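Local structure of GTP-sensing transcriptional pleiotropic repressor CodY (Clostridioides difficile, 5N0L) at residues Lys50-Leu54 against Gln74-Ser78; Val61-Ser65 against Glu107-Lys113; Lys113-Val117 against Ser136-Asn140. The protein probably represses transcription in response to nutrient supply, its GAF domain binding isoleucine as a cofactor, and is thought to sense GTP as well. One frame throughout, in Å; residues are numbered along the deposited sequence.

Contact 1. Residues Lys50-Leu54 against Gln74-Ser78; sequences KGKVL and QKKFS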
loop_
_atom_site.group_PDB
_atom_site.type_symbol
_atom_site.label_atom_id
_atom_site.label_comp_id
_atom_site.label_asym_id
_atom_site.label_seq_id
_atom_site.Cartn_x
_atom_site.Cartn_y
_atom_site.Cartn_z
ATOM N N LYS A 50 21.969 5.008 4.248
ATOM C CA LYS A 50 23.014 4.942 3.155
ATOM C C LYS A 50 23.562 6.243 2.587
ATOM O O LYS A 50 24.414 6.282 1.653
ATOM C CB LYS A 50 22.387 4.051 2.073
ATOM C CG LYS A 50 22.247 2.640 2.547
ATOM C CD LYS A 50 21.789 1.674 1.466
ATOM C CE LYS A 50 20.300 1.642 1.448
ATOM N NZ LYS A 50 19.799 0.751 2.543
ATOM N N GLY A 51 23.242 7.365 3.250
ATOM C CA GLY A 51 23.802 8.580 2.887
ATOM C C GLY A 51 23.040 9.465 1.957
ATOM O O GLY A 51 23.586 10.539 1.588
ATOM N N LYS A 52 21.856 9.078 1.497
ATOM C CA LYS A 52 21.192 9.893 0.472
ATOM C C LYS A 52 20.453 11.051 1.140
ATOM O O LYS A 52 19.722 10.812 2.121
ATOM C CB LYS A 52 20.243 8.992 -0.341
ATOM C CG LYS A 52 20.992 7.749 -0.973
ATOM C CD LYS A 52 21.893 8.142 -2.134
ATOM C CE LYS A 52 23.347 7.663 -2.164
ATOM N NZ LYS A 52 23.858 6.280 -2.140
ATOM N N VAL A 53 20.547 12.237 0.590
ATOM C CA VAL A 53 19.795 13.400 1.078
ATOM C C VAL A 53 18.352 13.366 0.581
ATOM O O VAL A 53 18.110 13.561 -0.664
ATOM C CB VAL A 53 20.459 14.697 0.686
ATOM C CG1 VAL A 53 19.630 15.915 1.179
ATOM C CG2 VAL A 53 21.859 14.723 1.247
ATOM N N LEU A 54 17.398 13.042 1.476
ATOM C CA LEU A 54 16.015 12.938 1.201
ATOM C C LEU A 54 15.257 14.228 1.389
ATOM O O LEU A 54 14.128 14.399 0.863
ATOM C CB LEU A 54 15.365 11.811 1.985
ATOM C CG LEU A 54 16.014 10.420 2.026
ATOM C CD1 LEU A 54 15.191 9.484 2.856
ATOM C CD2 LEU A 54 16.144 9.885 0.593
ATOM N N GLN A 74 22.901 12.281 -7.956
ATOM C CA GLN A 74 22.015 12.197 -6.825
ATOM C C GLN A 74 22.660 12.890 -5.585
ATOM O O GLN A 74 23.862 12.845 -5.359
ATOM C CB GLN A 74 21.636 10.777 -6.443
ATOM C CG GLN A 74 20.629 10.821 -5.294
ATOM C CD GLN A 74 20.016 9.513 -4.852
ATOM O OE1 GLN A 74 19.050 9.484 -4.035
ATOM N NE2 GLN A 74 20.569 8.422 -5.350
ATOM N N LYS A 75 21.809 13.507 -4.791
ATOM C CA LYS A 75 22.300 14.239 -3.647
ATOM C C LYS A 75 22.579 13.302 -2.462
ATOM O O LYS A 75 21.768 12.459 -2.084
ATOM C CB LYS A 75 21.308 15.284 -3.274
ATOM C CG LYS A 75 21.085 16.355 -4.314
ATOM C CD LYS A 75 20.083 17.401 -3.759
ATOM C CE LYS A 75 19.386 18.211 -4.830
ATOM N NZ LYS A 75 20.279 18.505 -5.966
ATOM N N LYS A 76 23.762 13.432 -1.912
ATOM C CA LYS A 76 24.216 12.547 -0.831
ATOM C C LYS A 76 25.211 13.266 0.075
ATOM O O LYS A 76 25.723 14.343 -0.223
ATOM C CB LYS A 76 24.894 11.264 -1.335
ATOM C CG LYS A 76 26.071 11.553 -2.243
ATOM C CD LYS A 76 26.524 10.282 -2.961
ATOM C CE LYS A 76 27.929 10.562 -3.423
ATOM N NZ LYS A 76 28.579 9.497 -4.292
ATOM N N PHE A 77 25.459 12.627 1.217
ATOM C CA PHE A 77 26.683 12.906 2.006
ATOM C C PHE A 77 27.845 12.042 1.493
ATOM O O PHE A 77 27.647 10.926 0.941
ATOM C CB PHE A 77 26.522 12.660 3.523
ATOM C CG PHE A 77 25.881 13.823 4.288
ATOM C CD1 PHE A 77 25.430 14.991 3.727
ATOM C CD2 PHE A 77 25.685 13.572 5.630
ATOM C CE1 PHE A 77 24.834 16.041 4.526
ATOM C CE2 PHE A 77 25.111 14.610 6.404
ATOM C CZ PHE A 77 24.676 15.768 5.855
ATOM N N SER A 78 29.020 12.516 1.744
ATOM C CA SER A 78 30.272 11.787 1.418
ATOM C C SER A 78 30.232 10.492 2.208
ATOM O O SER A 78 29.458 10.342 3.143
ATOM C CB SER A 78 31.508 12.549 1.812
ATOM O OG SER A 78 31.610 12.635 3.296
#
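Two backbone hydrogen bonds join 50-54 to 74-78 on either side of the K52-K76 pair, a single antiparallel bridge. F77 N gives its hydrogen to G51 O at 2.8 Å, and V53 N reaches K75 O at 2.9 Å. The apolar part centres on V53. Its CG2 branch, set anti to the carbonyl carbon, lies over the backbone of K76, 3.8 Å from K76 CA, and approaches the F77 ring obliquely with CD1 as the nearest ring atom at 4.4 Å. The aliphatic chain of K52, bent at three torsions, crosses the extended Q74 at about a right angle, K52 CD lying 3.5 Å from Q74 NE2. It then runs beside K76 in the same direction, with K52 CE against K76 CB. The K76 amine continues to salt bridges with D69 and E70, which probably offset its own charge and so soften the approach of K52, whose NZ is 6.1 Å from K76 NZ. Main-chain bonds thus fix the pairing while the lysines contribute mostly methylenes, and F77, anchored through its own N-H, is held with its ring among the isoleucine-pocket residues.

Contact 2. Residues Val61-Ser65 against Glu107-Lys113; sequences VQDSS and EHGRLQK. With ILE (isoleucine), chain G.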
loop_
_atom_site.group_PDB
_atom_site.type_symbol
_atom_site.label_atom_id
_atom_site.label_comp_id
_atom_site.label_asym_id
_atom_site.label_seq_id
_atom_site.Cartn_x
_atom_site.Cartn_y
_atom_site.Cartn_z
ATOM N N VAL A 61 23.518 28.830 2.578
ATOM C CA VAL A 61 23.774 28.007 1.330
ATOM C C VAL A 61 25.246 27.606 1.136
ATOM O O VAL A 61 25.552 26.437 0.733
ATOM C CB VAL A 61 23.178 28.716 0.093
ATOM C CG1 VAL A 61 23.601 27.997 -1.246
ATOM C CG2 VAL A 61 21.648 28.800 0.113
ATOM N N GLN A 62 26.159 28.488 1.523
ATOM C CA GLN A 62 27.584 28.256 1.351
ATOM C C GLN A 62 28.132 27.127 2.162
ATOM O O GLN A 62 29.214 26.635 1.879
ATOM C CB GLN A 62 28.426 29.533 1.537
ATOM C CG GLN A 62 28.089 30.650 0.536
ATOM C CD GLN A 62 28.605 30.343 -0.874
ATOM O OE1 GLN A 62 27.826 30.122 -1.838
ATOM N NE2 GLN A 62 29.936 30.320 -1.008
ATOM N N ASP A 63 27.468 26.762 3.277
ATOM C CA ASP A 63 27.903 25.699 4.129
ATOM C C ASP A 63 27.351 24.320 3.849
ATOM O O ASP A 63 27.602 23.392 4.612
ATOM C CB ASP A 63 27.409 26.108 5.655
ATOM C CG ASP A 63 28.013 27.395 6.128
ATOM O OD1 ASP A 63 28.909 27.954 5.470
ATOM O OD2 ASP A 63 27.602 27.801 7.288
ATOM N N SER A 64 26.686 24.124 2.669
ATOM C CA SER A 64 26.087 22.818 2.367
ATOM C C SER A 64 27.140 21.753 2.275
ATOM O O SER A 64 28.180 21.994 1.673
ATOM C CB SER A 64 25.335 22.871 1.078
ATOM O OG SER A 64 24.834 21.578 0.880
ATOM N N SER A 65 26.893 20.619 2.874
ATOM C CA SER A 65 27.783 19.443 2.728
ATOM C C SER A 65 27.249 18.439 1.672
ATOM O O SER A 65 27.700 17.323 1.642
ATOM C CB SER A 65 27.985 18.708 4.057
ATOM O OG SER A 65 28.817 19.493 4.876
ATOM N N GLU A 107 34.860 20.369 8.086
ATOM C CA GLU A 107 34.189 21.561 8.475
ATOM C C GLU A 107 35.086 22.708 8.880
ATOM O O GLU A 107 34.581 23.661 9.597
ATOM C CB GLU A 107 33.202 21.243 9.631
ATOM C CG GLU A 107 32.069 20.362 9.222
ATOM C CD GLU A 107 31.279 20.892 8.051
ATOM O OE1 GLU A 107 30.721 22.001 8.234
ATOM O OE2 GLU A 107 31.233 20.187 6.939
ATOM N N HIS A 108 36.331 22.742 8.403
ATOM C CA HIS A 108 37.352 23.660 8.969
ATOM C C HIS A 108 37.072 25.206 8.971
ATOM O O HIS A 108 37.577 25.946 9.897
ATOM C CB HIS A 108 38.783 23.333 8.498
ATOM C CG HIS A 108 39.723 23.082 9.644
ATOM N ND1 HIS A 108 39.930 24.015 10.651
ATOM C CD2 HIS A 108 40.443 21.984 9.997
ATOM C CE1 HIS A 108 40.756 23.515 11.558
ATOM N NE2 HIS A 108 41.090 22.289 11.178
ATOM N N GLY A 109 36.272 25.728 8.028
ATOM C CA GLY A 109 35.828 27.169 8.207
ATOM C C GLY A 109 34.510 27.398 8.994
ATOM O O GLY A 109 33.996 28.526 9.047
ATOM N N ARG A 110 33.934 26.345 9.586
ATOM C CA ARG A 110 32.531 26.402 10.057
ATOM C C ARG A 110 32.471 25.868 11.494
ATOM O O ARG A 110 31.494 25.260 11.906
ATOM C CB ARG A 110 31.612 25.572 9.137
ATOM C CG ARG A 110 31.540 26.091 7.713
ATOM C CD ARG A 110 30.528 25.356 6.853
ATOM N NE ARG A 110 30.892 23.977 6.442
ATOM C CZ ARG A 110 31.264 23.601 5.212
ATOM N NH1 ARG A 110 31.509 22.329 4.971
ATOM N NH2 ARG A 110 31.421 24.481 4.229
ATOM N N LEU A 111 33.529 26.115 12.266
ATOM C CA LEU A 111 33.687 25.448 13.568
ATOM C C LEU A 111 32.934 26.201 14.612
ATOM O O LEU A 111 32.742 25.632 15.701
ATOM C CB LEU A 111 35.150 25.243 14.007
ATOM C CG LEU A 111 35.965 24.371 12.987
ATOM C CD1 LEU A 111 37.409 24.284 13.463
ATOM C CD2 LEU A 111 35.326 22.984 12.848
ATOM N N GLN A 112 32.508 27.425 14.290
ATOM C CA GLN A 112 31.662 28.271 15.231
ATOM C C GLN A 112 30.184 27.870 15.225
ATOM O O GLN A 112 29.370 28.333 15.980
ATOM C CB GLN A 112 31.769 29.774 14.991
ATOM C CG GLN A 112 32.890 30.300 14.147
ATOM C CD GLN A 112 32.471 30.374 12.682
ATOM O OE1 GLN A 112 31.935 31.431 12.250
ATOM N NE2 GLN A 112 32.684 29.247 11.904
ATOM N N LYS A 113 29.786 26.960 14.391
ATOM C CA LYS A 113 28.418 26.529 14.331
ATOM C C LYS A 113 28.060 25.504 15.430
ATOM O O LYS A 113 28.919 24.896 16.040
ATOM C CB LYS A 113 28.164 25.856 12.954
ATOM C CG LYS A 113 28.351 26.912 11.878
ATOM C CD LYS A 113 28.006 26.369 10.495
ATOM C CE LYS A 113 26.545 26.355 10.271
ATOM N NZ LYS A 113 26.099 25.974 8.877
HETATM N N ILE G . 28.406 21.607 6.510
HETATM C CA ILE G . 27.146 21.387 7.282
HETATM C C ILE G . 26.467 22.709 7.532
HETATM O O ILE G . 27.125 23.627 8.017
HETATM C CB ILE G . 27.446 20.655 8.573
HETATM C CG1 ILE G . 27.952 19.244 8.241
HETATM C CG2 ILE G . 26.201 20.468 9.372
HETATM C CD1 ILE G . 26.881 18.250 7.830
HETATM O OXT ILE G . 25.322 22.830 7.152
HETATM O O HOH W 1 31.533 27.468 4.301
#
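D63 and K113 come together from opposite directions in a salt bridge, K113 NZ lying 2.8 Å from D63 OD2 on the anti lone pair of that oxygen. The same carboxylate oxygen also bonds to the Y135 hydroxyl, and K113 NZ gives a second hydrogen bond to the carboxylate O of the bound isoleucine at 2.7 Å. The bend at chi3 of K113 (80°) brings NZ to both acceptors. D63 OD1 is served by a water, which donates to it and accepts from R110 NH2, bridging two groups too far apart for a direct salt bridge.

R110 slides past D63 in the opposite direction, R110 CD packed 3.3 Å from D63 CG, and lays one guanidinium face under the carbonyl oxygen of D63. Its edge grips E107 side-on: R110 NE bonds to E107 OE1 at 2.7 Å and R110 NH1 to E107 OE2 at 2.9 Å, both acceptors in the guanidinium plane. Seen from E107, however, the two donors arrive about 40° out of the carboxylate plane.

The isoleucine N is held by three acceptors, D63 O at 2.7 Å, S65 OG at 2.7 Å and E107 OE1 at 2.9 Å. By gripping both oxygens of E107, R110 positions that carboxylate, which probably helps offset the ammonium charge, and Y81 supplies a further hydroxyl to OE2. N43 and Y45 complete the polar grip on the ligand, a recognition of free amino acid consistent with nutrient sensing.

The loop 61-65 follows strand 53-57, and D63 and K113 both rest on N43 of strand 43-48. The other loop, built of two consecutive type I turns from E107 to K113, follows helix 100-103, against which E107 and L111 pack, and leads into strand 114-122.

Contact 3. Residues Lys113-Val117 against Ser136-Asn140; sequences KYTTV and SNSFN. With ILE (isoleucine), chain G.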
loop_
_atom_site.group_PDB
_atom_site.type_symbol
_atom_site.label_atom_id
_atom_site.label_comp_id
_atom_site.label_asym_id
_atom_site.label_seq_id
_atom_site.Cartn_x
_atom_site.Cartn_y
_atom_site.Cartn_z
ATOM N N LYS A 113 29.786 26.960 14.391
ATOM C CA LYS A 113 28.418 26.529 14.331
ATOM C C LYS A 113 28.060 25.504 15.430
ATOM O O LYS A 113 28.919 24.896 16.040
ATOM C CB LYS A 113 28.164 25.856 12.954
ATOM C CG LYS A 113 28.351 26.912 11.878
ATOM C CD LYS A 113 28.006 26.369 10.495
ATOM C CE LYS A 113 26.545 26.355 10.271
ATOM N NZ LYS A 113 26.099 25.974 8.877
ATOM N N TYR A 114 26.764 25.435 15.708
ATOM C CA TYR A 114 26.201 24.423 16.568
ATOM C C TYR A 114 25.485 23.459 15.692
ATOM O O TYR A 114 24.629 23.881 14.918
ATOM C CB TYR A 114 25.148 25.045 17.528
ATOM C CG TYR A 114 25.795 26.098 18.468
ATOM C CD1 TYR A 114 26.352 25.693 19.665
ATOM C CD2 TYR A 114 25.830 27.423 18.142
ATOM C CE1 TYR A 114 26.956 26.626 20.500
ATOM C CE2 TYR A 114 26.423 28.390 18.980
ATOM C CZ TYR A 114 27.014 27.964 20.154
ATOM O OH TYR A 114 27.548 28.924 21.049
ATOM N N THR A 115 25.810 22.207 15.868
ATOM C CA THR A 115 25.179 21.138 15.094
ATOM C C THR A 115 24.577 20.049 15.997
ATOM O O THR A 115 25.235 19.576 16.950
ATOM C CB THR A 115 26.255 20.532 14.136
ATOM O OG1 THR A 115 26.694 21.587 13.264
ATOM C CG2 THR A 115 25.557 19.340 13.331
ATOM N N THR A 116 23.329 19.712 15.743
ATOM C CA THR A 116 22.647 18.655 16.391
ATOM C C THR A 116 22.358 17.496 15.420
ATOM O O THR A 116 21.867 17.734 14.297
ATOM C CB THR A 116 21.383 19.208 17.026
ATOM O OG1 THR A 116 21.811 20.107 18.114
ATOM C CG2 THR A 116 20.467 18.105 17.576
ATOM N N VAL A 117 22.624 16.309 15.881
ATOM C CA VAL A 117 22.475 15.056 15.074
ATOM C C VAL A 117 21.535 14.096 15.771
ATOM O O VAL A 117 21.759 13.649 16.962
ATOM C CB VAL A 117 23.840 14.425 14.835
ATOM C CG1 VAL A 117 23.693 13.193 13.891
ATOM C CG2 VAL A 117 24.856 15.444 14.297
ATOM N N SER A 136 25.585 30.943 15.895
ATOM C CA SER A 136 25.252 31.988 16.993
ATOM C C SER A 136 24.541 31.373 18.211
ATOM O O SER A 136 24.955 31.656 19.344
ATOM C CB SER A 136 24.491 33.172 16.401
ATOM O OG SER A 136 24.334 34.318 17.303
ATOM N N ASN A 137 23.475 30.663 18.042
ATOM C CA ASN A 137 22.647 30.065 19.118
ATOM C C ASN A 137 22.742 28.592 19.274
ATOM O O ASN A 137 22.310 27.813 18.393
ATOM C CB ASN A 137 21.184 30.526 18.967
ATOM C CG ASN A 137 21.031 32.073 19.187
ATOM O OD1 ASN A 137 21.389 32.621 20.279
ATOM N ND2 ASN A 137 20.477 32.770 18.174
ATOM N N SER A 138 23.094 28.125 20.470
ATOM C CA SER A 138 22.949 26.759 20.785
ATOM C C SER A 138 21.483 26.316 20.778
ATOM O O SER A 138 20.545 27.150 20.909
ATOM C CB SER A 138 23.569 26.496 22.147
ATOM O OG SER A 138 22.943 27.429 23.061
ATOM N N PHE A 139 21.241 25.030 20.566
ATOM C CA PHE A 139 19.922 24.433 20.618
ATOM C C PHE A 139 19.584 24.204 22.076
ATOM O O PHE A 139 20.435 23.887 22.864
ATOM C CB PHE A 139 19.938 23.141 19.859
ATOM C CG PHE A 139 20.144 23.369 18.343
ATOM C CD1 PHE A 139 19.116 23.735 17.595
ATOM C CD2 PHE A 139 21.386 23.241 17.756
ATOM C CE1 PHE A 139 19.224 23.936 16.176
ATOM C CE2 PHE A 139 21.507 23.436 16.342
ATOM C CZ PHE A 139 20.429 23.799 15.590
ATOM N N ASN A 140 18.331 24.370 22.397
ATOM C CA ASN A 140 17.876 24.101 23.804
ATOM C C ASN A 140 16.959 22.903 23.783
ATOM O O ASN A 140 16.706 22.241 22.701
ATOM C CB ASN A 140 17.311 25.435 24.299
ATOM C CG ASN A 140 16.030 25.854 23.600
ATOM O OD1 ASN A 140 15.161 24.998 23.224
ATOM N ND2 ASN A 140 15.871 27.184 23.403
HETATM N N ILE G . 28.406 21.607 6.510
HETATM C CA ILE G . 27.146 21.387 7.282
HETATM C C ILE G . 26.467 22.709 7.532
HETATM O O ILE G . 27.125 23.627 8.017
HETATM C CB ILE G . 27.446 20.655 8.573
HETATM C CG1 ILE G . 27.952 19.244 8.241
HETATM C CG2 ILE G . 26.201 20.468 9.372
HETATM C CD1 ILE G . 26.881 18.250 7.830
HETATM O OXT ILE G . 25.322 22.830 7.152
#
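The aromatic ring of Y114 lies against the backbone of S136-S138, with S138 N above its centre, 3.6 Å from the ring plane. On that same face S138 CB makes a CH-pi contact, 4.0 Å from the centroid and 23° off the ring normal. Farther back along the loop the approach is oblique: Y114 CD2 is 3.5 Å from N137 C, and Y114 CE2 is 3.6 Å from S136 O. With CG anti to the carbonyl carbon (chi1 -62°) and the ring turned across the CB-CG bond (chi2 -88°), Y114 offers a broad face to the peptide. Strand 114-122 belongs to the central antiparallel sheet of the GAF-type fold, paired with 125-134, and the loop 136-140 runs past its end to helix 141-158, whose N-cap is N140. F139 is presented differently. Its ring turns an edge to the sheet strand, F139 CE2 lying 3.5 Å from Y114 O near the ring plane, and CE2 also touches Y114 CB. T116 crosses the phenyl ring obliquely, T116 OG1 coming within 3.2 Å of F139 CD2, while that hydroxyl takes its hydrogen bond from N94 N on neighbouring strand 92-95. R134 adds a cation-pi contact to the F139 ring and bonds to the carbonyls of N137 and S138. On the opposite side of the strand, T115 points away from the loop, and its CG2 lies 4.2 Å from CG2 of the bound isoleucine.

From the N terminus, contact 1 closes the loop that leaves strand 53-57 and returns as strand 75-76, tying the small two-stranded sheet to the edge of the central one. Segment 61-65 lies inside that loop but pairs far ahead with 107-113, so contact 2 crosses contact 1; the two meet where F77 CD1 packs on S65 O. Contact 3 follows both in series, closing the hairpin of strands 114-122 and 125-134 against the approach to the C-terminal helix. It shares K113 with contact 2, close to the start of strand 114-122. Contacts 1 and 3 do not touch, but both reach the central sheet, and each of the three includes at least one residue of the isoleucine pocket.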